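Local coordinates for protein hydrolase, haloacid dehalogenase-like family (Chlorobaculum tepidum, PDB 2HCF) that binds magnesium and probably acts as a hydrolase of the haloacid dehalogenase (HAD) superfamily, at residues Arg149-His154 and Asp182-Glu188. Numbering follows the deposited sequence.
Sequences RNELPH and DIRCARE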
loop_
_atom_site.group_PDB
_atom_site.type_symbol
_atom_site.label_atom_id
_atom_site.label_comp_id
_atom_site.label_asym_id
_atom_site.label_seq_id
_atom_site.Cartn_x
_atom_site.Cartn_y
_atom_site.Cartn_z
ATOM N N ARG A 149 5.218 -8.145 4.148
ATOM C CA ARG A 149 4.220 -7.819 3.095
ATOM C C ARG A 149 3.636 -9.105 2.520
ATOM O O ARG A 149 2.506 -9.147 2.059
ATOM C CB ARG A 149 4.808 -6.969 1.945
ATOM C CG ARG A 149 3.712 -6.266 1.118
ATOM C CD ARG A 149 4.211 -5.545 -0.116
ATOM N NE ARG A 149 3.078 -4.822 -0.654
ATOM C CZ ARG A 149 2.867 -3.542 -0.454
ATOM N NH1 ARG A 149 3.762 -2.815 0.196
ATOM N NH2 ARG A 149 1.779 -2.971 -0.947
ATOM N N ASN A 150 4.434 -10.163 2.566
ATOM C CA ASN A 150 4.045 -11.469 1.998
ATOM C C ASN A 150 2.985 -12.249 2.754
ATOM O O ASN A 150 2.467 -13.232 2.220
ATOM C CB ASN A 150 5.282 -12.332 1.795
ATOM C CG ASN A 150 6.191 -11.776 0.721
ATOM O OD1 ASN A 150 5.776 -10.953 -0.105
ATOM N ND2 ASN A 150 7.439 -12.219 0.727
ATOM N N GLU A 151 2.649 -11.809 3.967
ATOM C CA GLU A 151 1.474 -12.313 4.692
ATOM C C GLU A 151 0.161 -11.655 4.230
ATOM O O GLU A 151 -0.905 -12.269 4.327
ATOM C CB GLU A 151 1.657 -12.091 6.196
ATOM C CG GLU A 151 2.869 -12.843 6.767
ATOM C CD GLU A 151 3.077 -12.606 8.259
ATOM O OE1 GLU A 151 2.067 -12.423 9.006
ATOM O OE2 GLU A 151 4.268 -12.603 8.684
ATOM N N LEU A 152 0.243 -10.432 3.705
ATOM C CA LEU A 152 -0.954 -9.641 3.356
ATOM C C LEU A 152 -1.923 -10.194 2.285
ATOM O O LEU A 152 -3.134 -10.076 2.449
ATOM C CB LEU A 152 -0.543 -8.221 2.979
ATOM C CG LEU A 152 0.043 -7.290 4.054
ATOM C CD1 LEU A 152 -0.158 -5.832 3.654
ATOM C CD2 LEU A 152 -0.504 -7.557 5.435
ATOM N N PRO A 153 -1.414 -10.779 1.183
ATOM C CA PRO A 153 -2.309 -11.302 0.145
ATOM C C PRO A 153 -3.262 -12.364 0.699
ATOM O O PRO A 153 -4.412 -12.392 0.353
ATOM C CB PRO A 153 -1.348 -11.958 -0.854
ATOM C CG PRO A 153 -0.062 -11.364 -0.587
ATOM C CD PRO A 153 -0.006 -11.020 0.848
ATOM N N HIS A 154 -2.746 -13.246 1.543
ATOM C CA HIS A 154 -3.559 -14.285 2.152
ATOM C C HIS A 154 -4.667 -13.687 2.974
ATOM O O HIS A 154 -5.814 -14.053 2.818
ATOM C CB HIS A 154 -2.706 -15.177 3.014
ATOM C CG HIS A 154 -1.590 -15.834 2.282
ATOM N ND1 HIS A 154 -1.791 -16.847 1.370
ATOM C CD2 HIS A 154 -0.250 -15.633 2.336
ATOM C CE1 HIS A 154 -0.626 -17.248 0.898
ATOM N NE2 HIS A 154 0.330 -16.539 1.479
ATOM N N ASP A 182 5.619 -5.308 -4.187
ATOM C CA ASP A 182 4.307 -5.530 -4.738
ATOM C C ASP A 182 4.308 -6.763 -5.644
ATOM O O ASP A 182 3.479 -7.663 -5.498
ATOM C CB ASP A 182 3.857 -4.289 -5.492
ATOM C CG ASP A 182 3.872 -3.074 -4.598
ATOM O OD1 ASP A 182 2.927 -2.935 -3.821
ATOM O OD2 ASP A 182 4.834 -2.280 -4.639
ATOM N N ILE A 183 5.259 -6.809 -6.544
ATOM C CA ILE A 183 5.297 -7.890 -7.487
ATOM C C ILE A 183 5.488 -9.211 -6.739
ATOM O O ILE A 183 4.903 -10.252 -7.087
ATOM C CB ILE A 183 6.454 -7.690 -8.516
ATOM C CG1 ILE A 183 6.187 -6.460 -9.383
ATOM C CG2 ILE A 183 6.563 -8.904 -9.420
ATOM C CD1 ILE A 183 7.388 -5.948 -10.134
ATOM N N ARG A 184 6.331 -9.173 -5.718
ATOM C CA ARG A 184 6.743 -10.385 -5.011
ATOM C C ARG A 184 5.585 -10.896 -4.164
ATOM O O ARG A 184 5.328 -12.073 -4.087
ATOM C CB ARG A 184 7.947 -10.095 -4.117
ATOM C CG ARG A 184 8.210 -11.181 -3.063
ATOM C CD ARG A 184 9.577 -11.072 -2.417
ATOM N NE ARG A 184 10.550 -10.542 -3.360
ATOM C CZ ARG A 184 11.118 -9.340 -3.279
ATOM N NH1 ARG A 184 10.888 -8.511 -2.247
ATOM N NH2 ARG A 184 11.942 -8.976 -4.238
ATOM N N CYS A 185 4.851 -9.989 -3.539
ATOM C CA CYS A 185 3.767 -10.481 -2.650
ATOM C C CYS A 185 2.627 -11.152 -3.453
ATOM O O CYS A 185 1.955 -12.051 -2.949
ATOM C CB CYS A 185 3.296 -9.416 -1.676
ATOM S SG CYS A 185 2.154 -8.276 -2.328
ATOM N N ALA A 186 2.468 -10.767 -4.718
ATOM C CA ALA A 186 1.477 -11.381 -5.600
ATOM C C ALA A 186 1.756 -12.857 -5.854
ATOM O O ALA A 186 0.838 -13.651 -6.059
ATOM C CB ALA A 186 1.408 -10.637 -6.910
ATOM N N ARG A 187 3.025 -13.237 -5.836
ATOM C CA ARG A 187 3.405 -14.620 -6.079
ATOM C C ARG A 187 2.845 -15.555 -4.998
ATOM O O ARG A 187 2.642 -16.743 -5.250
ATOM C CB ARG A 187 4.930 -14.771 -6.127
ATOM C CG ARG A 187 5.658 -13.860 -7.147
ATOM C CD ARG A 187 7.183 -14.110 -7.132
ATOM N NE ARG A 187 7.911 -13.057 -7.868
ATOM C CZ ARG A 187 9.108 -12.557 -7.537
ATOM N NH1 ARG A 187 9.799 -12.990 -6.472
ATOM N NH2 ARG A 187 9.637 -11.617 -8.307
ATOM N N GLU A 188 2.569 -15.011 -3.811
ATOM C CA GLU A 188 1.954 -15.777 -2.718
ATOM C C GLU A 188 0.665 -16.480 -3.125
ATOM O O GLU A 188 0.394 -17.576 -2.653
ATOM C CB GLU A 188 1.672 -14.870 -1.527
ATOM C CG GLU A 188 2.935 -14.394 -0.853
ATOM C CD GLU A 188 3.678 -15.536 -0.180
ATOM O OE1 GLU A 188 3.038 -16.342 0.534
ATOM O OE2 GLU A 188 4.909 -15.643 -0.357
HETATM O O HOH W 1 1.324 -4.876 -3.201
#
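Beside the parallel sheet of the HAD core, residues 149-154, which lead into helix 152-164, meet residues 182-188, on and just beyond helix 180-187. The chain comes closest at Asn150 and Cys185, whose CA atoms are 4.8 Å apart. Polar links lie at each end of the contact.

At the inner end, Arg149 NH2 lies 3.1 Å from Asp182 OD1. This is a salt bridge of charges alone, because the oxygen sits over the guanidinium face. A water supplies the directed link: it accepts from Arg149 NH2 at 3.0 Å and donates to Asp182 OD1 at 2.6 Å. Arg149 NH2 also pairs with Asp10, a magnesium ligand, and NH1 donates to Gly47 O. Asp182 OD2 is hydrogen-bonded to Thr179 OG1.

Between the ends, the packing is tight. Asn150 OD1 is 3.3 Å from Cys185 CA. Pro153 CG lies 4.0 Å from Cys185 CB and 3.2 Å from Cys185 O. Cys185 O accepts from Glu188 N at 3.1 Å.

At the outer end, His154 NE2 donates to Glu188 OE1 (2.9 Å, 158°), a His-carboxylate hydrogen bond near the surface.

The chemistry is therefore divided. A directed hydrogen bond joins the two segments near the surface, and a buried charge pair with a water bridge joins them inside. With Arg149 paired to Asp10 and the Asp182 side chain about 4 Å from the bound magnesium, the buried end lines the charged surroundings of the metal site.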